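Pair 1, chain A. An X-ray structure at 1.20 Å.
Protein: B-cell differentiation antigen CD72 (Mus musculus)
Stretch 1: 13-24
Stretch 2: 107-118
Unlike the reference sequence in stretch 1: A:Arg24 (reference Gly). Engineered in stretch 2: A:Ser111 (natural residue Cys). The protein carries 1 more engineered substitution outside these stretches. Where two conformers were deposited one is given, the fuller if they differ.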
# COMPACT_ATOMS: atom_id res chain seq x y z
N GLN A 13 -12.83 -6.85 -0.93
CA GLN A 13 -13.24 -7.37 0.37
C GLN A 13 -14.12 -6.29 1.05
O GLN A 13 -15.05 -5.77 0.45
CB GLN A 13 -12.01 -7.80 1.22
CG GLN A 13 -11.12 -8.87 0.58
CD GLN A 13 -9.82 -9.20 1.36
OE1 GLN A 13 -9.26 -8.36 2.11
NE2 GLN A 13 -9.32 -10.42 1.14
N GLU A 14 -13.78 -5.95 2.30
CA GLU A 14 -14.39 -4.88 3.11
C GLU A 14 -13.50 -3.64 3.17
O GLU A 14 -13.58 -2.86 4.13
CB GLU A 14 -14.68 -5.38 4.52
CG GLU A 14 -15.65 -6.53 4.54
CD GLU A 14 -15.84 -7.05 5.94
OE1 GLU A 14 -14.92 -7.71 6.47
OE2 GLU A 14 -16.92 -6.80 6.51
N ARG A 15 -12.68 -3.45 2.13
CA ARG A 15 -11.69 -2.37 2.08
C ARG A 15 -11.82 -1.56 0.79
O ARG A 15 -12.42 -2.00 -0.20
CB ARG A 15 -10.29 -2.97 2.14
CG ARG A 15 -10.07 -3.82 3.37
CD ARG A 15 -9.13 -4.97 3.09
NE ARG A 15 -7.76 -4.51 2.94
CZ ARG A 15 -6.79 -5.23 2.38
NH1 ARG A 15 -5.57 -4.73 2.33
NH2 ARG A 15 -7.04 -6.42 1.84
N CYS A 16 -11.20 -0.39 0.82
CA CYS A 16 -11.08 0.48 -0.34
C CYS A 16 -9.65 1.00 -0.37
O CYS A 16 -9.13 1.46 0.65
CB CYS A 16 -12.01 1.68 -0.20
SG CYS A 16 -13.75 1.28 0.06
N PHE A 17 -9.03 0.98 -1.56
CA PHE A 17 -7.68 1.50 -1.72
C PHE A 17 -7.70 2.83 -2.46
O PHE A 17 -8.50 3.05 -3.37
CB PHE A 17 -6.81 0.53 -2.51
CG PHE A 17 -6.68 -0.80 -1.86
CD1 PHE A 17 -5.87 -0.97 -0.74
CD2 PHE A 17 -7.37 -1.89 -2.35
CE1 PHE A 17 -5.76 -2.21 -0.14
CE2 PHE A 17 -7.26 -3.12 -1.76
CZ PHE A 17 -6.45 -3.29 -0.65
N TYR A 18 -6.77 3.70 -2.07
CA TYR A 18 -6.57 4.97 -2.73
C TYR A 18 -5.09 5.07 -3.11
O TYR A 18 -4.21 5.00 -2.24
CB TYR A 18 -6.96 6.14 -1.81
CG TYR A 18 -6.62 7.47 -2.41
CD1 TYR A 18 -7.42 8.01 -3.40
CD2 TYR A 18 -5.48 8.18 -2.01
CE1 TYR A 18 -7.10 9.23 -3.97
CE2 TYR A 18 -5.17 9.38 -2.57
CZ TYR A 18 -5.98 9.90 -3.55
OH TYR A 18 -5.68 11.11 -4.11
N ILE A 19 -4.83 5.22 -4.41
CA ILE A 19 -3.46 5.44 -4.86
C ILE A 19 -3.16 6.93 -4.83
O ILE A 19 -3.82 7.71 -5.51
CB ILE A 19 -3.23 4.90 -6.29
CG1 ILE A 19 -3.56 3.40 -6.38
CG2 ILE A 19 -1.79 5.21 -6.73
CD1 ILE A 19 -3.70 2.92 -7.82
N SER A 20 -2.17 7.33 -4.04
CA SER A 20 -1.71 8.71 -4.06
C SER A 20 -0.45 8.81 -4.89
O SER A 20 0.59 8.26 -4.53
CB SER A 20 -1.45 9.23 -2.65
OG SER A 20 -1.12 10.61 -2.71
N HIS A 21 -0.53 9.51 -6.02
CA HIS A 21 0.61 9.63 -6.92
C HIS A 21 1.66 10.63 -6.41
O HIS A 21 2.78 10.65 -6.90
CB HIS A 21 0.15 10.03 -8.32
CG HIS A 21 -0.83 9.08 -8.92
ND1 HIS A 21 -0.49 7.81 -9.32
CD2 HIS A 21 -2.16 9.20 -9.16
CE1 HIS A 21 -1.55 7.19 -9.80
NE2 HIS A 21 -2.58 8.02 -9.71
N THR A 22 1.27 11.44 -5.43
CA THR A 22 2.13 12.48 -4.88
C THR A 22 3.35 11.86 -4.23
O THR A 22 3.23 10.95 -3.41
CB THR A 22 1.36 13.29 -3.82
OG1 THR A 22 0.15 13.78 -4.40
CG2 THR A 22 2.18 14.47 -3.26
N LEU A 23 4.52 12.38 -4.56
CA LEU A 23 5.76 11.86 -4.00
C LEU A 23 5.94 12.37 -2.57
O LEU A 23 5.97 13.58 -2.32
CB LEU A 23 6.97 12.27 -4.85
CG LEU A 23 6.92 11.89 -6.34
CD1 LEU A 23 8.24 12.26 -7.00
CD2 LEU A 23 6.59 10.41 -6.54
N ARG A 24 6.11 11.44 -1.63
CA ARG A 24 6.33 11.79 -0.23
C ARG A 24 7.25 10.77 0.43
O ARG A 24 7.38 9.64 -0.04
CB ARG A 24 5.02 11.79 0.57
CG ARG A 24 3.90 12.63 0.03
CD ARG A 24 2.71 12.56 0.97
NE ARG A 24 1.58 13.37 0.49
CZ ARG A 24 0.62 12.93 -0.30
NH1 ARG A 24 0.63 11.68 -0.73
NH2 ARG A 24 -0.36 13.77 -0.66
N GLU A 107 12.95 8.42 1.53
CA GLU A 107 12.84 8.43 0.07
C GLU A 107 11.45 8.88 -0.38
O GLU A 107 10.45 8.58 0.27
CB GLU A 107 13.10 7.06 -0.55
CG GLU A 107 14.49 6.50 -0.42
CD GLU A 107 14.71 5.26 -1.30
OE1 GLU A 107 13.74 4.76 -1.94
OE2 GLU A 107 15.86 4.79 -1.36
N LEU A 108 11.40 9.56 -1.52
CA LEU A 108 10.14 10.08 -2.06
C LEU A 108 9.49 9.11 -3.04
O LEU A 108 10.09 8.77 -4.06
CB LEU A 108 10.40 11.42 -2.75
CG LEU A 108 11.07 12.50 -1.89
CD1 LEU A 108 11.35 13.75 -2.72
CD2 LEU A 108 10.19 12.80 -0.70
N HIS A 109 8.27 8.67 -2.74
CA HIS A 109 7.53 7.73 -3.57
C HIS A 109 6.06 8.05 -3.47
O HIS A 109 5.60 8.64 -2.48
CB HIS A 109 7.75 6.30 -3.08
CG HIS A 109 9.15 5.83 -3.25
ND1 HIS A 109 9.70 5.54 -4.48
CD2 HIS A 109 10.13 5.62 -2.34
CE1 HIS A 109 10.96 5.17 -4.32
NE2 HIS A 109 11.25 5.21 -3.03
N PRO A 110 5.29 7.63 -4.47
CA PRO A 110 3.83 7.60 -4.29
C PRO A 110 3.49 6.56 -3.21
O PRO A 110 4.38 5.84 -2.71
CB PRO A 110 3.32 7.16 -5.67
CG PRO A 110 4.46 6.32 -6.22
CD PRO A 110 5.72 7.02 -5.75
N SER A 111 2.21 6.45 -2.88
CA SER A 111 1.82 5.56 -1.79
C SER A 111 0.42 5.02 -2.04
O SER A 111 -0.29 5.48 -2.95
CB SER A 111 1.86 6.33 -0.46
OG SER A 111 0.99 7.45 -0.48
N ILE A 112 0.02 4.05 -1.22
CA ILE A 112 -1.32 3.49 -1.32
C ILE A 112 -1.92 3.53 0.07
O ILE A 112 -1.30 3.04 1.03
CB ILE A 112 -1.33 2.04 -1.83
CG1 ILE A 112 -0.51 1.92 -3.12
CG2 ILE A 112 -2.76 1.55 -2.01
CD1 ILE A 112 -0.15 0.51 -3.53
N CYS A 113 -3.09 4.16 0.20
CA CYS A 113 -3.84 4.16 1.45
C CYS A 113 -4.98 3.15 1.36
O CYS A 113 -5.42 2.78 0.27
CB CYS A 113 -4.45 5.54 1.72
SG CYS A 113 -3.33 6.95 1.72
N GLU A 114 -5.49 2.76 2.52
CA GLU A 114 -6.72 1.97 2.54
C GLU A 114 -7.63 2.45 3.65
O GLU A 114 -7.18 2.89 4.72
CB GLU A 114 -6.45 0.48 2.67
CG GLU A 114 -6.06 -0.02 4.01
CD GLU A 114 -6.05 -1.55 4.02
OE1 GLU A 114 -5.09 -2.11 3.52
OE2 GLU A 114 -7.00 -2.20 4.51
N SER A 115 -8.92 2.34 3.38
CA SER A 115 -9.94 2.60 4.38
C SER A 115 -10.88 1.41 4.40
O SER A 115 -10.79 0.50 3.55
CB SER A 115 -10.73 3.86 4.01
OG SER A 115 -11.63 3.60 2.94
N GLU A 116 -11.80 1.39 5.34
CA GLU A 116 -12.86 0.41 5.26
C GLU A 116 -13.83 0.78 4.12
O GLU A 116 -13.92 1.94 3.71
CB GLU A 116 -13.58 0.24 6.60
CG GLU A 116 -14.60 1.31 6.97
CD GLU A 116 -14.02 2.60 7.53
OE1 GLU A 116 -14.77 3.32 8.24
OE2 GLU A 116 -12.85 2.93 7.28
N ALA A 117 -14.51 -0.23 3.58
CA ALA A 117 -15.63 -0.00 2.67
C ALA A 117 -16.86 0.30 3.51
O ALA A 117 -16.91 0.03 4.70
CB ALA A 117 -15.85 -1.22 1.81
N PHE A 118 -17.87 0.91 2.91
CA PHE A 118 -19.10 1.18 3.64
C PHE A 118 -20.19 0.22 3.22
O PHE A 118 -20.30 -0.13 2.06
CB PHE A 118 -19.53 2.65 3.51
CG PHE A 118 -19.93 3.11 2.12
CD1 PHE A 118 -18.97 3.57 1.21
CD2 PHE A 118 -21.26 3.14 1.75
CE1 PHE A 118 -19.36 4.03 -0.06
CE2 PHE A 118 -21.65 3.59 0.49
CZ PHE A 118 -20.70 4.04 -0.41
O HOH W 1 2.69 9.58 -1.01

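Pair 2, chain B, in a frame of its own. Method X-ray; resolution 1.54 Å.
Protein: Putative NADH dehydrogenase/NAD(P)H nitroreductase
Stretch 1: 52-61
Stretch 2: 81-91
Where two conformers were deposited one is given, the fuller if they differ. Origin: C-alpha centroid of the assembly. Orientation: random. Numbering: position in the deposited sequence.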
# COMPACT_ATOMS: atom_id res chain seq x y z
N ARG B 52 -10.27 -9.82 -2.16
CA ARG B 52 -9.64 -9.51 -3.43
C ARG B 52 -10.56 -8.67 -4.30
O ARG B 52 -10.88 -9.03 -5.42
CB ARG B 52 -9.13 -10.75 -4.16
CG ARG B 52 -8.33 -11.71 -3.25
CD ARG B 52 -7.94 -12.98 -3.96
NE ARG B 52 -7.38 -13.91 -2.99
CZ ARG B 52 -6.93 -15.13 -3.28
NH1 ARG B 52 -6.97 -15.57 -4.51
NH2 ARG B 52 -6.45 -15.89 -2.31
N PRO B 53 -10.97 -7.51 -3.76
CA PRO B 53 -11.99 -6.71 -4.43
C PRO B 53 -11.50 -5.81 -5.56
O PRO B 53 -12.29 -5.09 -6.18
CB PRO B 53 -12.52 -5.83 -3.29
CG PRO B 53 -11.31 -5.56 -2.47
CD PRO B 53 -10.54 -6.89 -2.49
N TRP B 54 -10.22 -5.86 -5.85
CA TRP B 54 -9.63 -5.02 -6.90
C TRP B 54 -10.07 -5.36 -8.31
O TRP B 54 -10.33 -6.52 -8.63
CB TRP B 54 -8.12 -5.03 -6.81
CG TRP B 54 -7.56 -6.36 -6.53
CD1 TRP B 54 -7.60 -7.45 -7.33
CD2 TRP B 54 -6.96 -6.79 -5.30
NE1 TRP B 54 -7.02 -8.53 -6.72
CE2 TRP B 54 -6.65 -8.15 -5.45
CE3 TRP B 54 -6.67 -6.15 -4.09
CZ2 TRP B 54 -5.98 -8.88 -4.45
CZ3 TRP B 54 -6.03 -6.87 -3.11
CH2 TRP B 54 -5.74 -8.22 -3.27
N GLU B 55 -10.17 -4.33 -9.13
CA GLU B 55 -10.41 -4.39 -10.56
C GLU B 55 -9.48 -3.38 -11.20
O GLU B 55 -9.41 -2.23 -10.73
CB GLU B 55 -11.90 -4.06 -10.87
CG GLU B 55 -12.93 -5.02 -10.23
CD GLU B 55 -12.98 -6.42 -10.83
OE1 GLU B 55 -12.46 -6.68 -11.94
OE2 GLU B 55 -13.56 -7.29 -10.14
N PHE B 56 -8.78 -3.77 -12.28
CA PHE B 56 -7.84 -2.86 -12.92
C PHE B 56 -8.27 -2.57 -14.35
O PHE B 56 -8.58 -3.49 -15.12
CB PHE B 56 -6.45 -3.49 -12.96
CG PHE B 56 -5.97 -3.92 -11.60
CD1 PHE B 56 -5.38 -3.00 -10.74
CD2 PHE B 56 -6.19 -5.21 -11.14
CE1 PHE B 56 -4.96 -3.38 -9.47
CE2 PHE B 56 -5.81 -5.58 -9.87
CZ PHE B 56 -5.19 -4.68 -9.05
N VAL B 57 -8.30 -1.29 -14.71
CA VAL B 57 -8.58 -0.90 -16.11
C VAL B 57 -7.25 -0.39 -16.67
O VAL B 57 -6.71 0.58 -16.20
CB VAL B 57 -9.69 0.13 -16.25
CG1 VAL B 57 -10.03 0.44 -17.72
CG2 VAL B 57 -10.96 -0.29 -15.50
N VAL B 58 -6.76 -1.08 -17.69
CA VAL B 58 -5.56 -0.68 -18.40
C VAL B 58 -6.00 0.19 -19.56
O VAL B 58 -6.71 -0.29 -20.42
CB VAL B 58 -4.79 -1.90 -18.95
CG1 VAL B 58 -3.55 -1.40 -19.75
CG2 VAL B 58 -4.46 -2.86 -17.77
N VAL B 59 -5.64 1.47 -19.55
CA VAL B 59 -6.11 2.41 -20.55
C VAL B 59 -4.95 2.73 -21.50
O VAL B 59 -3.93 3.29 -21.07
CB VAL B 59 -6.67 3.71 -19.95
CG1 VAL B 59 -7.12 4.67 -21.06
CG2 VAL B 59 -7.89 3.41 -19.00
N SER B 60 -5.13 2.41 -22.78
CA SER B 60 -4.15 2.69 -23.83
C SER B 60 -4.73 3.53 -24.95
O SER B 60 -4.02 3.83 -25.94
CB SER B 60 -3.67 1.37 -24.41
OG SER B 60 -4.78 0.65 -24.90
N ASP B 61 -6.03 3.83 -24.88
CA ASP B 61 -6.71 4.66 -25.86
C ASP B 61 -6.35 6.15 -25.65
O ASP B 61 -6.67 6.75 -24.62
CB ASP B 61 -8.22 4.47 -25.77
CG ASP B 61 -8.96 5.28 -26.84
OD1 ASP B 61 -9.17 6.50 -26.67
OD2 ASP B 61 -9.30 4.69 -27.88
N ALA B 81 1.54 10.29 -21.29
CA ALA B 81 1.62 8.88 -20.99
C ALA B 81 1.01 8.08 -22.15
O ALA B 81 -0.02 8.48 -22.72
CB ALA B 81 0.83 8.57 -19.64
N ARG B 82 1.62 6.96 -22.50
CA ARG B 82 1.03 6.02 -23.47
C ARG B 82 -0.06 5.15 -22.84
O ARG B 82 -0.89 4.63 -23.54
CB ARG B 82 2.09 5.03 -24.01
CG ARG B 82 3.15 5.58 -24.87
CD ARG B 82 2.63 5.89 -26.26
NE ARG B 82 3.72 6.46 -26.99
CZ ARG B 82 4.50 5.78 -27.82
NH1 ARG B 82 4.25 4.49 -28.03
NH2 ARG B 82 5.48 6.40 -28.43
N ASN B 83 0.02 4.94 -21.52
CA ASN B 83 -0.88 4.06 -20.81
C ASN B 83 -1.06 4.51 -19.35
O ASN B 83 -0.22 5.23 -18.77
CB ASN B 83 -0.33 2.60 -20.70
CG ASN B 83 0.14 2.01 -22.00
OD1 ASN B 83 -0.64 1.40 -22.74
ND2 ASN B 83 1.43 2.16 -22.27
N ALA B 84 -2.16 4.05 -18.75
CA ALA B 84 -2.41 4.25 -17.32
C ALA B 84 -3.12 3.02 -16.81
O ALA B 84 -3.81 2.34 -17.59
CB ALA B 84 -3.29 5.50 -17.10
N ILE B 85 -2.88 2.68 -15.55
CA ILE B 85 -3.68 1.66 -14.87
C ILE B 85 -4.59 2.36 -13.89
O ILE B 85 -4.11 3.16 -13.06
CB ILE B 85 -2.80 0.64 -14.13
CG1 ILE B 85 -1.98 -0.16 -15.15
CG2 ILE B 85 -3.68 -0.33 -13.27
CD1 ILE B 85 -0.91 -1.05 -14.52
N ILE B 86 -5.89 2.09 -14.01
CA ILE B 86 -6.88 2.61 -13.09
C ILE B 86 -7.17 1.54 -12.06
O ILE B 86 -7.65 0.46 -12.41
CB ILE B 86 -8.15 3.07 -13.81
CG1 ILE B 86 -7.78 4.01 -14.96
CG2 ILE B 86 -9.11 3.74 -12.79
CD1 ILE B 86 -8.98 4.75 -15.52
N VAL B 87 -6.82 1.80 -10.81
CA VAL B 87 -7.04 0.85 -9.72
C VAL B 87 -8.40 1.11 -9.11
O VAL B 87 -8.66 2.22 -8.60
CB VAL B 87 -5.95 0.91 -8.61
CG1 VAL B 87 -6.25 -0.10 -7.50
CG2 VAL B 87 -4.50 0.76 -9.23
N CYS B 88 -9.29 0.12 -9.17
CA CYS B 88 -10.65 0.25 -8.69
C CYS B 88 -10.93 -0.83 -7.68
O CYS B 88 -10.27 -1.85 -7.65
CB CYS B 88 -11.67 0.08 -9.81
SG CYS B 88 -11.40 1.14 -11.24
N GLY B 89 -11.99 -0.62 -6.91
CA GLY B 89 -12.43 -1.61 -5.91
C GLY B 89 -13.90 -1.94 -6.06
O GLY B 89 -14.71 -1.05 -6.29
N ASP B 90 -14.25 -3.22 -5.92
CA ASP B 90 -15.67 -3.60 -5.93
C ASP B 90 -16.26 -3.39 -4.54
O ASP B 90 -16.11 -4.24 -3.65
CB ASP B 90 -15.82 -5.03 -6.42
CG ASP B 90 -17.28 -5.43 -6.59
OD1 ASP B 90 -18.15 -4.65 -6.16
OD2 ASP B 90 -17.52 -6.48 -7.24
N SER B 91 -16.86 -2.22 -4.33
CA SER B 91 -17.41 -1.83 -3.05
C SER B 91 -18.61 -2.70 -2.64
O SER B 91 -18.99 -2.70 -1.48
CB SER B 91 -17.85 -0.37 -3.13
OG SER B 91 -18.94 -0.22 -4.01
O HOH W 2 -16.09 -7.53 -9.19

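Both pairs are two antiparallel strands joined edge to edge. In pair 1 the N-to-C directions differ by 155°, in pair 2 by 147°. The strand axes approach to 4.5 Å in each. Fourteen central residues superpose with an RMSD of 0.5 Å.

The hydrogen-bonding register matches as well. A:Cys16 and A:Ser115 exchange two backbone bonds, A:Cys16 N to A:Ser115 O and A:Ser115 N to A:Cys16 O, both 2.9 Å. The equivalent pair is B:Glu55 and B:Cys88, with B:Glu55 N to B:Cys88 O at 2.9 Å and B:Cys88 N to B:Glu55 O at 2.8 Å. A:Tyr18 with A:Cys113 corresponds to B:Val57 with B:Ile86. A:Ser20 with A:Ser111 corresponds to B:Val59 with B:Ala84. Each of these pairs also forms two backbone hydrogen bonds. The intervening pairs are not hydrogen-bonded to each other through the backbone, and CA-H...O contacts fill in beside them. One matched example is A:Phe17 CA to A:Cys113 O at 3.3 Å and B:Phe56 CA to B:Ile86 O at 3.4 Å.

A phenylalanine occupies the same place in both pairs. A:Phe17 and B:Phe56 have side-chain centres 0.5 Å apart, and both take the m rotamer. Each ring touches a matched isoleucine: A:Phe17 CD1 lies 4.2 Å from A:Ile112 CG2, and B:Phe56 CD1 lies 4.1 Å from B:Ile85 CG2. The residue across from the ring differs. In pair 2 it is B:Val87, whose CG1 is 4.0 Å from B:Phe56 CE1, so the contact is apolar. In pair 1 it is A:Glu114, whose OE1 is 3.7 Å from A:Phe17 CE1.

That carboxylate also binds A:Arg15. A:Arg15 NE donates to A:Glu114 OE2 at 2.9 Å, and A:Arg15 NH1 donates to A:Glu114 OE1 at 2.9 Å. The two bonds form a salt bridge along the edge of the guanidinium. The matched B:Trp54 and B:Val87 have no charged groups to pair.

The opposite face carries A:Cys16, A:Tyr18 and A:Ser20 in pair 1, and B:Glu55, B:Val57 and B:Val59 in pair 2. Pair 2 packs aliphatic groups on this face too. B:Val57 CB is 4.1 Å from B:Ile86 CB, and B:Val59 CG2 is 3.9 Å from B:Ile86 CD1. At the equivalent of the first contact, A:Tyr18 CB is 4.4 Å from A:Cys113 CB. A:Ser20 matches B:Val59 and has a hydroxyl: A:Arg24 NH1 donates to A:Ser20 OG at 2.9 Å. A:Arg24 differs from the reference sequence. A:Ser111, an engineered residue, matches B:Ala84. Its OG is hydrogen-bonded to water 1 at 2.8 Å. The same water accepts from A:Arg24 NH1 at 3.0 Å and donates to A:Thr22 O at 2.8 Å. Pair 2 has its own bridging water: water 2 donates to B:Glu55 OE2 at 2.7 Å and to B:Asp90 OD2 at 2.6 Å, linking two acidic side chains.

Pair 1 continues past the shared part. A beta bulge shifts the register by two between A:Ser20 and A:Arg24. Pairing then resumes, with A:Arg24 N to A:His109 O at 3.0 Å.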